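Local coordinates for protein type II restriction enzyme AgeI (Thalassobius gelatinovorus, PDB 5DWA) that recognizes the double-stranded DNA sequence 5'-ACCGGT-3' and cleaves it after the first A, acting as a type IIP restriction endonuclease of the PD-(D/E)XK superfamily, at residues Leu11-Met16 against Gly207-Arg212; Leu35-Lys40 against Glu78-Asp83; Tyr227-Gly232 against Ala249-Gly254; Phe238-Arg243 against Ser260-Gln265. All coordinates share one frame; numbering follows the deposited sequence.

Contact 1: Leu11-Met16 against Gly207-Arg212; sequences LVAHVM and GDLVNR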
# COMPACT_ATOMS: atom_id res chain seq x y z
N LEU A 11 21.81 18.78 -6.07
CA LEU A 11 21.06 18.25 -7.20
C LEU A 11 19.83 19.10 -7.48
O LEU A 11 18.98 19.30 -6.61
CB LEU A 11 20.62 16.81 -6.95
CG LEU A 11 21.65 15.68 -6.95
CD1 LEU A 11 21.04 14.42 -6.35
CD2 LEU A 11 22.15 15.41 -8.36
N VAL A 12 19.73 19.61 -8.71
CA VAL A 12 18.57 20.38 -9.14
C VAL A 12 17.96 19.71 -10.36
O VAL A 12 18.68 19.21 -11.22
CB VAL A 12 18.95 21.83 -9.48
CG1 VAL A 12 17.69 22.68 -9.65
CG2 VAL A 12 19.85 22.42 -8.40
N ALA A 13 16.64 19.69 -10.44
CA ALA A 13 16.03 19.28 -11.69
C ALA A 13 14.97 20.30 -12.10
O ALA A 13 14.63 21.19 -11.33
CB ALA A 13 15.43 17.91 -11.58
N HIS A 14 14.48 20.16 -13.32
CA HIS A 14 13.55 21.12 -13.88
C HIS A 14 12.38 20.38 -14.47
O HIS A 14 12.51 19.24 -14.93
CB HIS A 14 14.23 21.98 -14.95
CG HIS A 14 15.51 22.60 -14.48
ND1 HIS A 14 15.54 23.79 -13.79
CD2 HIS A 14 16.79 22.18 -14.57
CE1 HIS A 14 16.80 24.09 -13.49
NE2 HIS A 14 17.57 23.13 -13.95
N VAL A 15 11.22 21.01 -14.42
CA VAL A 15 10.04 20.49 -15.08
C VAL A 15 9.19 21.70 -15.45
O VAL A 15 9.18 22.70 -14.74
CB VAL A 15 9.26 19.49 -14.19
CG1 VAL A 15 8.65 20.19 -12.98
CG2 VAL A 15 8.18 18.77 -15.00
N MET A 16 8.48 21.62 -16.57
CA MET A 16 7.63 22.73 -16.98
C MET A 16 6.26 22.65 -16.32
O MET A 16 5.62 21.60 -16.34
CB MET A 16 7.49 22.77 -18.50
CG MET A 16 8.81 23.01 -19.23
SD MET A 16 9.59 24.57 -18.75
CE MET A 16 8.33 25.74 -19.24
N GLY A 207 13.20 9.05 -14.98
CA GLY A 207 12.33 9.62 -15.98
C GLY A 207 12.52 11.12 -16.12
O GLY A 207 13.53 11.66 -15.68
N ASP A 208 11.53 11.78 -16.72
CA ASP A 208 11.64 13.20 -17.05
C ASP A 208 10.71 14.10 -16.25
O ASP A 208 10.46 15.24 -16.64
CB ASP A 208 11.37 13.39 -18.55
CG ASP A 208 9.94 13.05 -18.96
OD1 ASP A 208 9.13 12.63 -18.10
OD2 ASP A 208 9.63 13.19 -20.16
N LEU A 209 10.19 13.58 -15.13
CA LEU A 209 9.33 14.33 -14.20
C LEU A 209 7.98 14.77 -14.75
O LEU A 209 7.21 15.40 -14.03
CB LEU A 209 10.06 15.57 -13.66
CG LEU A 209 10.98 15.38 -12.46
CD1 LEU A 209 11.89 16.59 -12.30
CD2 LEU A 209 10.19 15.13 -11.18
N VAL A 210 7.67 14.44 -15.99
CA VAL A 210 6.37 14.79 -16.54
C VAL A 210 5.31 13.88 -15.92
O VAL A 210 5.43 12.66 -15.92
CB VAL A 210 6.35 14.69 -18.08
CG1 VAL A 210 4.99 15.09 -18.62
CG2 VAL A 210 7.44 15.59 -18.66
N ASN A 211 4.27 14.50 -15.38
CA ASN A 211 3.26 13.80 -14.60
C ASN A 211 2.18 13.18 -15.48
O ASN A 211 1.09 13.74 -15.64
CB ASN A 211 2.70 14.80 -13.59
CG ASN A 211 1.57 14.25 -12.75
OD1 ASN A 211 1.45 13.04 -12.54
ND2 ASN A 211 0.72 15.15 -12.27
N ARG A 212 2.49 12.02 -16.04
CA ARG A 212 1.64 11.39 -17.03
C ARG A 212 0.57 10.49 -16.42
O ARG A 212 -0.32 10.03 -17.12
CB ARG A 212 2.49 10.60 -18.03
CG ARG A 212 3.46 11.47 -18.79
CD ARG A 212 4.17 10.70 -19.89
NE ARG A 212 5.01 11.61 -20.66
CZ ARG A 212 6.26 11.93 -20.33
NH1 ARG A 212 6.82 11.39 -19.25
NH2 ARG A 212 6.95 12.79 -21.07
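V15 and L209 bring the two backbones closest, their CA atoms 6.3 Å apart, where strand 11-16 of an N-terminal beta hairpin meets a loop that comes back 191 residues later. No hydrogen bond joins the two segments, so side-chain packing carries the contact. The CB of L209 packs 3.9 Å from V15 CG2, the two side chains crossing at about a right angle, while its CD1 reaches A13 CB at 3.8 Å. A13 and V15 both point at the loop, and H14 between them turns away to bond D4 of the partner strand 2-8. In V15, CG2 stands anti to the backbone N and lies 3.6 Å from L209 O; CG1 takes the crowded position between N and the carbonyl carbon. Behind L209 the loop is cross-linked from within. D208 OD1 accepts from V210 N at 3.1 Å, an Asx turn, with the donor above the carboxylate plane. R212 forms an end-on salt bridge with the D208 carboxylate, and V210 CB lies over one face of the R212 guanidinium, toward its rim. Both carboxylate oxygens meet the arginine through their syn lone pairs, and R212 NH2 reaches D208 OD2 at 2.9 Å, 2° out of the guanidinium plane.

Contact 2: Leu35-Lys40 against Glu78-Asp83; sequences LVNKPK and EKIGTD. With nucleotides of chain D.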
# COMPACT_ATOMS: atom_id res chain seq x y z
N LEU A 35 0.96 27.66 6.46
CA LEU A 35 0.00 26.69 6.96
C LEU A 35 0.67 25.36 7.30
O LEU A 35 0.11 24.56 8.06
CB LEU A 35 -1.12 26.45 5.95
CG LEU A 35 -1.92 27.67 5.49
CD1 LEU A 35 -3.02 27.23 4.52
CD2 LEU A 35 -2.51 28.40 6.68
N VAL A 36 1.83 25.11 6.70
CA VAL A 36 2.47 23.79 6.77
C VAL A 36 2.80 23.40 8.21
O VAL A 36 2.63 22.25 8.61
CB VAL A 36 3.75 23.75 5.91
CG1 VAL A 36 4.52 22.45 6.10
CG2 VAL A 36 3.40 23.94 4.44
N ASN A 37 3.25 24.38 8.99
CA ASN A 37 3.62 24.14 10.38
C ASN A 37 2.79 24.96 11.35
O ASN A 37 3.19 25.16 12.50
CB ASN A 37 5.11 24.45 10.59
CG ASN A 37 6.01 23.65 9.68
OD1 ASN A 37 6.16 22.44 9.84
ND2 ASN A 37 6.63 24.33 8.71
N LYS A 38 1.62 25.43 10.90
CA LYS A 38 0.78 26.30 11.71
C LYS A 38 0.19 25.53 12.88
O LYS A 38 -0.42 24.48 12.69
CB LYS A 38 -0.34 26.92 10.88
CG LYS A 38 -1.17 27.96 11.62
CD LYS A 38 -2.22 28.57 10.71
CE LYS A 38 -2.95 29.72 11.37
NZ LYS A 38 -3.81 30.44 10.38
N PRO A 39 0.38 26.04 14.10
CA PRO A 39 -0.21 25.37 15.26
C PRO A 39 -1.73 25.17 15.15
O PRO A 39 -2.44 26.05 14.64
CB PRO A 39 0.14 26.31 16.41
CG PRO A 39 1.43 26.93 15.99
CD PRO A 39 1.30 27.13 14.50
N LYS A 40 -2.19 24.01 15.62
CA LYS A 40 -3.61 23.63 15.67
C LYS A 40 -4.26 23.42 14.30
O LYS A 40 -5.47 23.23 14.20
CB LYS A 40 -4.43 24.67 16.44
CG LYS A 40 -3.92 24.97 17.83
CD LYS A 40 -4.50 26.29 18.31
CE LYS A 40 -4.21 26.54 19.77
NZ LYS A 40 -3.26 27.67 19.99
N GLU A 78 9.30 22.51 3.48
CA GLU A 78 8.97 23.36 4.61
C GLU A 78 8.62 22.66 5.91
O GLU A 78 8.71 23.25 6.98
CB GLU A 78 7.82 24.29 4.22
CG GLU A 78 8.17 25.23 3.08
CD GLU A 78 9.11 26.34 3.52
OE1 GLU A 78 9.15 26.63 4.73
OE2 GLU A 78 9.80 26.91 2.66
N LYS A 79 8.20 21.40 5.85
CA LYS A 79 7.73 20.72 7.05
C LYS A 79 8.84 20.58 8.11
O LYS A 79 9.92 20.07 7.83
CB LYS A 79 7.16 19.33 6.70
CG LYS A 79 6.40 18.68 7.83
CD LYS A 79 5.09 19.41 8.10
CE LYS A 79 4.25 18.75 9.18
NZ LYS A 79 2.86 19.31 9.20
N ILE A 80 8.55 21.03 9.33
CA ILE A 80 9.53 21.00 10.41
C ILE A 80 9.16 19.99 11.50
O ILE A 80 7.99 19.82 11.83
CB ILE A 80 9.69 22.41 11.05
CG1 ILE A 80 10.09 23.43 9.98
CG2 ILE A 80 10.71 22.40 12.17
CD1 ILE A 80 11.37 23.08 9.26
N GLY A 81 10.17 19.31 12.03
CA GLY A 81 10.00 18.55 13.26
C GLY A 81 9.47 17.14 13.08
O GLY A 81 9.14 16.46 14.06
N THR A 82 9.38 16.70 11.84
CA THR A 82 8.82 15.40 11.52
C THR A 82 9.24 15.05 10.09
O THR A 82 9.50 15.95 9.29
CB THR A 82 7.27 15.39 11.69
OG1 THR A 82 6.78 14.05 11.69
CG2 THR A 82 6.59 16.20 10.59
N ASP A 83 9.35 13.76 9.78
CA ASP A 83 9.84 13.37 8.46
C ASP A 83 8.91 13.88 7.37
O ASP A 83 7.75 13.51 7.35
CB ASP A 83 9.96 11.85 8.33
CG ASP A 83 10.53 11.45 6.99
OD1 ASP A 83 11.73 11.70 6.75
OD2 ASP A 83 9.77 10.90 6.17
P DT D 9 8.43 10.47 11.89
OP1 DT D 9 9.24 11.66 11.59
OP2 DT D 9 8.49 9.85 13.23
O5' DT D 9 6.89 10.77 11.58
C5' DT D 9 6.52 11.22 10.29
C4' DT D 9 5.02 11.13 10.12
O4' DT D 9 4.60 9.75 10.25
C3' DT D 9 4.22 11.93 11.14
O3' DT D 9 3.51 12.96 10.46
C2' DT D 9 3.29 10.88 11.80
C1' DT D 9 3.30 9.75 10.79
N1 DT D 9 3.07 8.39 11.32
C2 DT D 9 2.01 7.66 10.84
O2 DT D 9 1.19 8.11 10.06
N3 DT D 9 1.92 6.38 11.32
C4 DT D 9 2.80 5.76 12.19
O4 DT D 9 2.65 4.61 12.55
C5 DT D 9 3.90 6.58 12.65
C7 DT D 9 4.90 6.01 13.61
C6 DT D 9 3.99 7.83 12.18
P DC D 10 2.99 14.27 11.23
OP1 DC D 10 2.85 15.30 10.19
OP2 DC D 10 3.84 14.53 12.41
O5' DC D 10 1.57 13.85 11.77
C5' DC D 10 0.49 13.74 10.87
C4' DC D 10 -0.73 13.20 11.57
O4' DC D 10 -0.54 11.81 11.89
C3' DC D 10 -1.04 13.90 12.89
O3' DC D 10 -2.44 14.06 13.01
C2' DC D 10 -0.53 12.91 13.92
C1' DC D 10 -0.94 11.63 13.23
N1 DC D 10 -0.30 10.40 13.73
C2 DC D 10 -0.89 9.18 13.42
O2 DC D 10 -1.94 9.18 12.77
N3 DC D 10 -0.31 8.04 13.85
C4 DC D 10 0.83 8.09 14.54
N4 DC D 10 1.36 6.94 14.95
C5 DC D 10 1.46 9.33 14.86
C6 DC D 10 0.87 10.45 14.43
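The N37 carboxamide bridges E78 O and I80 N, on either side of K79 in sequence. Its OD1 accepts from I80 N at 2.8 Å, nearly straight at 167°, and its ND2 donates to E78 O at 2.9 Å. E78 O lies in the N37 amide plane, whereas N37 ND2 sits above the plane of the E78 carbonyl. Two bonds thus fix the rotation of the amide, and I80 CG1 packs against ND2. On the residue before N37, V36 O accepts from K79 NZ at 3.0 Å, approached nearly along the C=O axis. The lysine chain bends at chi2 (70°), which sets CD 3.7 Å from V36 CG1; S43 and Y75 offer NZ further, weak bonds. K79 CE lies 3.9 Å from OP1 of DC10 of chain D, so the same turn faces the DNA backbone. There D83 N donates to OP1 of DT9 of chain D at 2.8 Å, and T82 OG1 sits 3.1 Å from OP2 of DC10 of chain D. D83 is also the N-cap of the next helix, its OD2 accepting from Q86 N. The contact joins the C-terminal end of helix 22-36 to the turn between helices 63-78 and 84-109.

Contact 3: Tyr227-Gly232 against Ala249-Gly254; sequences YIEGHG and ATTPSG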
# COMPACT_ATOMS: atom_id res chain seq x y z
N TYR A 227 -9.09 -2.35 -15.11
CA TYR A 227 -10.00 -2.49 -13.97
C TYR A 227 -11.31 -1.77 -14.24
O TYR A 227 -12.40 -2.28 -13.93
CB TYR A 227 -9.38 -1.91 -12.68
CG TYR A 227 -8.12 -2.57 -12.17
CD1 TYR A 227 -7.84 -3.91 -12.42
CD2 TYR A 227 -7.21 -1.85 -11.40
CE1 TYR A 227 -6.68 -4.50 -11.94
CE2 TYR A 227 -6.05 -2.43 -10.92
CZ TYR A 227 -5.79 -3.75 -11.19
OH TYR A 227 -4.64 -4.34 -10.71
N ILE A 228 -11.20 -0.57 -14.80
CA ILE A 228 -12.34 0.29 -15.04
C ILE A 228 -13.08 -0.04 -16.33
O ILE A 228 -14.28 -0.35 -16.32
CB ILE A 228 -11.89 1.77 -15.09
CG1 ILE A 228 -11.27 2.17 -13.75
CG2 ILE A 228 -13.06 2.68 -15.44
CD1 ILE A 228 -10.27 3.31 -13.85
N GLU A 229 -12.37 0.03 -17.45
CA GLU A 229 -12.98 -0.11 -18.76
C GLU A 229 -13.28 -1.56 -19.11
O GLU A 229 -14.20 -1.84 -19.87
CB GLU A 229 -12.09 0.52 -19.83
CG GLU A 229 -11.86 2.02 -19.64
CD GLU A 229 -11.06 2.64 -20.76
OE1 GLU A 229 -10.50 1.89 -21.58
OE2 GLU A 229 -11.00 3.89 -20.82
N GLY A 230 -12.50 -2.48 -18.57
CA GLY A 230 -12.67 -3.89 -18.89
C GLY A 230 -13.53 -4.62 -17.88
O GLY A 230 -14.55 -5.20 -18.23
N HIS A 231 -13.11 -4.58 -16.62
CA HIS A 231 -13.78 -5.32 -15.56
C HIS A 231 -14.98 -4.58 -14.96
O HIS A 231 -15.84 -5.19 -14.32
CB HIS A 231 -12.79 -5.67 -14.45
CG HIS A 231 -11.68 -6.58 -14.88
ND1 HIS A 231 -10.53 -6.76 -14.15
CD2 HIS A 231 -11.56 -7.36 -15.98
CE1 HIS A 231 -9.74 -7.62 -14.77
NE2 HIS A 231 -10.34 -8.00 -15.89
N GLY A 232 -15.03 -3.26 -15.16
CA GLY A 232 -16.11 -2.45 -14.61
C GLY A 232 -16.12 -2.39 -13.10
O GLY A 232 -17.19 -2.46 -12.47
N ALA A 249 -15.83 6.46 -26.58
CA ALA A 249 -17.28 6.57 -26.43
C ALA A 249 -17.89 5.29 -25.85
O ALA A 249 -18.88 5.34 -25.11
CB ALA A 249 -17.93 6.90 -27.76
N THR A 250 -17.31 4.15 -26.18
CA THR A 250 -17.77 2.88 -25.64
C THR A 250 -16.62 2.12 -24.99
O THR A 250 -15.48 2.16 -25.47
CB THR A 250 -18.40 1.99 -26.73
OG1 THR A 250 -17.38 1.53 -27.63
CG2 THR A 250 -19.46 2.75 -27.51
N THR A 251 -16.92 1.45 -23.89
CA THR A 251 -15.98 0.56 -23.24
C THR A 251 -16.66 -0.79 -23.06
O THR A 251 -17.89 -0.85 -23.01
CB THR A 251 -15.49 1.11 -21.88
OG1 THR A 251 -16.59 1.15 -20.97
CG2 THR A 251 -14.92 2.52 -22.04
N PRO A 252 -15.88 -1.87 -22.97
CA PRO A 252 -16.46 -3.21 -22.80
C PRO A 252 -17.36 -3.31 -21.56
O PRO A 252 -18.40 -3.96 -21.61
CB PRO A 252 -15.23 -4.10 -22.65
CG PRO A 252 -14.16 -3.40 -23.42
CD PRO A 252 -14.42 -1.93 -23.20
N SER A 253 -16.96 -2.64 -20.48
CA SER A 253 -17.74 -2.69 -19.25
C SER A 253 -18.87 -1.67 -19.20
O SER A 253 -19.79 -1.79 -18.39
CB SER A 253 -16.82 -2.47 -18.04
OG SER A 253 -16.38 -1.13 -18.01
N GLY A 254 -18.79 -0.65 -20.06
CA GLY A 254 -19.75 0.43 -20.03
C GLY A 254 -19.39 1.52 -19.03
O GLY A 254 -20.10 2.51 -18.89
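E229 and T251 come within 5.4 Å at their CA atoms, and G232 and S253 within 4.9 Å, as the last part of helix 223-230 runs against an irregular loop. Residues 227-230 form a wider, pi-type turn, and S253, from a loop some twenty residues on, donates to the carbonyls of both I228 and E229. Its N donates to E229 O at 2.9 Å, and its OG, at chi1 70°, donates to I228 O at 2.8 Å in the carbonyl plane, on a lone pair. S253 OG in turn accepts from R255 N. S253 CB rests 3.5 Å from G232 N, and G232 has positive phi. P252 adds its CD, 3.3 Å from E229 O. T251 CG2 packs 3.9 Å from E229 CG, the two side chains crossing at about a right angle. Beyond CG the glutamate chain is extended, and its OE2 is held by R225 in a salt bridge and by S247. The contact ties helix 223-230 to the loop leading from strand 236-239 to strand 257-259, whose I257 touches both I228 and E229.

Contact 4: Phe238-Arg243 against Ser260-Gln265; sequences FSYNLR and SGFSGQ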
# COMPACT_ATOMS: atom_id res chain seq x y z
N PHE A 238 -13.17 9.63 -12.32
CA PHE A 238 -12.92 11.03 -12.63
C PHE A 238 -11.49 11.36 -12.28
O PHE A 238 -11.09 11.20 -11.14
CB PHE A 238 -13.90 11.93 -11.88
CG PHE A 238 -15.32 11.72 -12.30
CD1 PHE A 238 -16.07 10.70 -11.74
CD2 PHE A 238 -15.89 12.50 -13.29
CE1 PHE A 238 -17.38 10.48 -12.14
CE2 PHE A 238 -17.18 12.28 -13.70
CZ PHE A 238 -17.93 11.27 -13.12
N SER A 239 -10.72 11.77 -13.29
CA SER A 239 -9.34 12.14 -13.07
C SER A 239 -9.17 13.63 -13.23
O SER A 239 -9.79 14.25 -14.10
CB SER A 239 -8.42 11.40 -14.04
OG SER A 239 -7.10 11.91 -13.93
N TYR A 240 -8.31 14.21 -12.40
CA TYR A 240 -8.03 15.63 -12.48
C TYR A 240 -6.60 15.86 -12.93
O TYR A 240 -6.01 16.92 -12.70
CB TYR A 240 -8.32 16.31 -11.14
CG TYR A 240 -9.76 16.10 -10.75
CD1 TYR A 240 -10.12 15.08 -9.86
CD2 TYR A 240 -10.77 16.86 -11.32
CE1 TYR A 240 -11.46 14.87 -9.52
CE2 TYR A 240 -12.11 16.65 -10.98
CZ TYR A 240 -12.43 15.65 -10.08
OH TYR A 240 -13.76 15.43 -9.76
N ASN A 241 -6.04 14.84 -13.57
CA ASN A 241 -4.80 15.02 -14.31
C ASN A 241 -5.18 15.28 -15.76
O ASN A 241 -5.70 14.39 -16.42
CB ASN A 241 -3.91 13.78 -14.20
CG ASN A 241 -2.53 13.99 -14.78
OD1 ASN A 241 -2.34 14.81 -15.68
ND2 ASN A 241 -1.55 13.24 -14.27
N LEU A 242 -4.92 16.49 -16.25
CA LEU A 242 -5.29 16.82 -17.62
C LEU A 242 -4.61 15.92 -18.67
O LEU A 242 -5.04 15.87 -19.81
CB LEU A 242 -4.97 18.29 -17.92
CG LEU A 242 -5.68 19.30 -17.02
CD1 LEU A 242 -5.36 20.74 -17.46
CD2 LEU A 242 -7.18 19.05 -17.00
N ARG A 243 -3.55 15.21 -18.27
CA ARG A 243 -2.87 14.27 -19.17
C ARG A 243 -3.50 12.88 -19.23
O ARG A 243 -3.16 12.08 -20.10
CB ARG A 243 -1.40 14.12 -18.78
CG ARG A 243 -0.61 15.39 -18.97
CD ARG A 243 0.88 15.14 -18.85
NE ARG A 243 1.56 16.41 -18.67
CZ ARG A 243 1.61 17.06 -17.51
NH1 ARG A 243 1.03 16.54 -16.42
NH2 ARG A 243 2.22 18.23 -17.42
N SER A 260 -11.03 16.16 -16.19
CA SER A 260 -11.37 17.58 -16.12
C SER A 260 -10.42 18.36 -15.24
O SER A 260 -9.61 17.78 -14.52
CB SER A 260 -12.80 17.77 -15.60
OG SER A 260 -12.87 17.61 -14.19
N GLY A 261 -10.53 19.68 -15.31
CA GLY A 261 -9.89 20.55 -14.34
C GLY A 261 -10.64 20.43 -13.02
O GLY A 261 -11.67 19.76 -12.94
N PHE A 262 -10.12 21.07 -11.98
CA PHE A 262 -10.69 20.89 -10.65
C PHE A 262 -11.57 22.06 -10.24
O PHE A 262 -12.69 21.86 -9.78
CB PHE A 262 -9.57 20.67 -9.63
CG PHE A 262 -10.06 20.26 -8.28
CD1 PHE A 262 -10.49 18.96 -8.05
CD2 PHE A 262 -10.05 21.15 -7.22
CE1 PHE A 262 -10.93 18.56 -6.80
CE2 PHE A 262 -10.49 20.76 -5.96
CZ PHE A 262 -10.93 19.46 -5.75
N SER A 263 -11.06 23.27 -10.40
CA SER A 263 -11.83 24.46 -10.05
C SER A 263 -12.96 24.69 -11.04
O SER A 263 -12.89 24.27 -12.20
CB SER A 263 -10.91 25.68 -10.00
OG SER A 263 -10.44 25.98 -11.29
N GLY A 264 -14.01 25.37 -10.58
CA GLY A 264 -15.16 25.67 -11.41
C GLY A 264 -16.47 25.53 -10.65
O GLY A 264 -16.48 25.47 -9.42
N GLN A 265 -17.57 25.48 -11.40
CA GLN A 265 -18.89 25.21 -10.83
C GLN A 265 -19.33 23.80 -11.18
O GLN A 265 -18.81 22.83 -10.65
CB GLN A 265 -19.91 26.24 -11.32
CG GLN A 265 -19.75 27.61 -10.69
CD GLN A 265 -20.06 27.61 -9.21
OE1 GLN A 265 -21.20 27.38 -8.80
NE2 GLN A 265 -19.05 27.86 -8.39
O HOH W 1 -12.76 14.66 -13.94
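Y240, just past strand 236-239, packs against S260, G261 and F262, and its side chain can be followed outward atom by atom. Its CA lies 3.4 Å from S260 O, a CA-H...O contact, and CB is near the same oxygen. With chi1 at -58°, CG stands anti to the carbonyl carbon and beside the backbone N. There CG and CD2 come under F262 CD1, which stands 3.8 Å above the ring plane and over its centre. This is a T-shaped pair: the edge of F262 points into the Y240 face, the planes stand at 86°, and the centroids are 5.3 Å apart. At the edge of the tyrosine ring and in its plane, G261 O approaches CD2 at 3.4 Å, while S260 OG lies obliquely off CE2. The OH at the tip bonds Y104 OH on helix 84-109, the helix whose A99 and L100 also touch F262. These residues leave the two parallel strands 236-239 and 257-259 at one edge of the mixed sheet of the PD-(D/E)XK nuclease fold, where 257-259 is the outermost strand within the chain. S260 N donates to S239 O at 3.1 Å, continuing the pairing just past strand 257-259. A water donates to both S239 O and S260 OG, and S260 OG gives its own proton to G261 O. Two turns follow each other around the tyrosine: S239 OG accepts from N241 N in an ST turn and also hydrogen-bonds T244 OG1, and N241 OD1 accepts from R243 N in an Asx turn. From here L242 sets its CD2 3.7 Å from S260 O.

From the N terminus, strand 11-16 opens contact 1, which closes only at 207-212 and joins the N-terminal hairpin to the loop between strand 191-196 and helix 223-230. Contact 2 nests inside the span it closes, joining helix 22-36 to the turn after helix 63-78 on the DNA-facing side. After contact 1 has closed, contacts 3 and 4 follow in series with it and cross each other, their segments alternating along the chain: 227-232, 238-243, 249-254, 260-265. They bind helix 223-230 and the ends of strands 236-239 and 257-259 together. Contacts 1 and 4 also touch, since N211 O accepts a hydrogen bond from N241 ND2 and a weak one from R243 NH1.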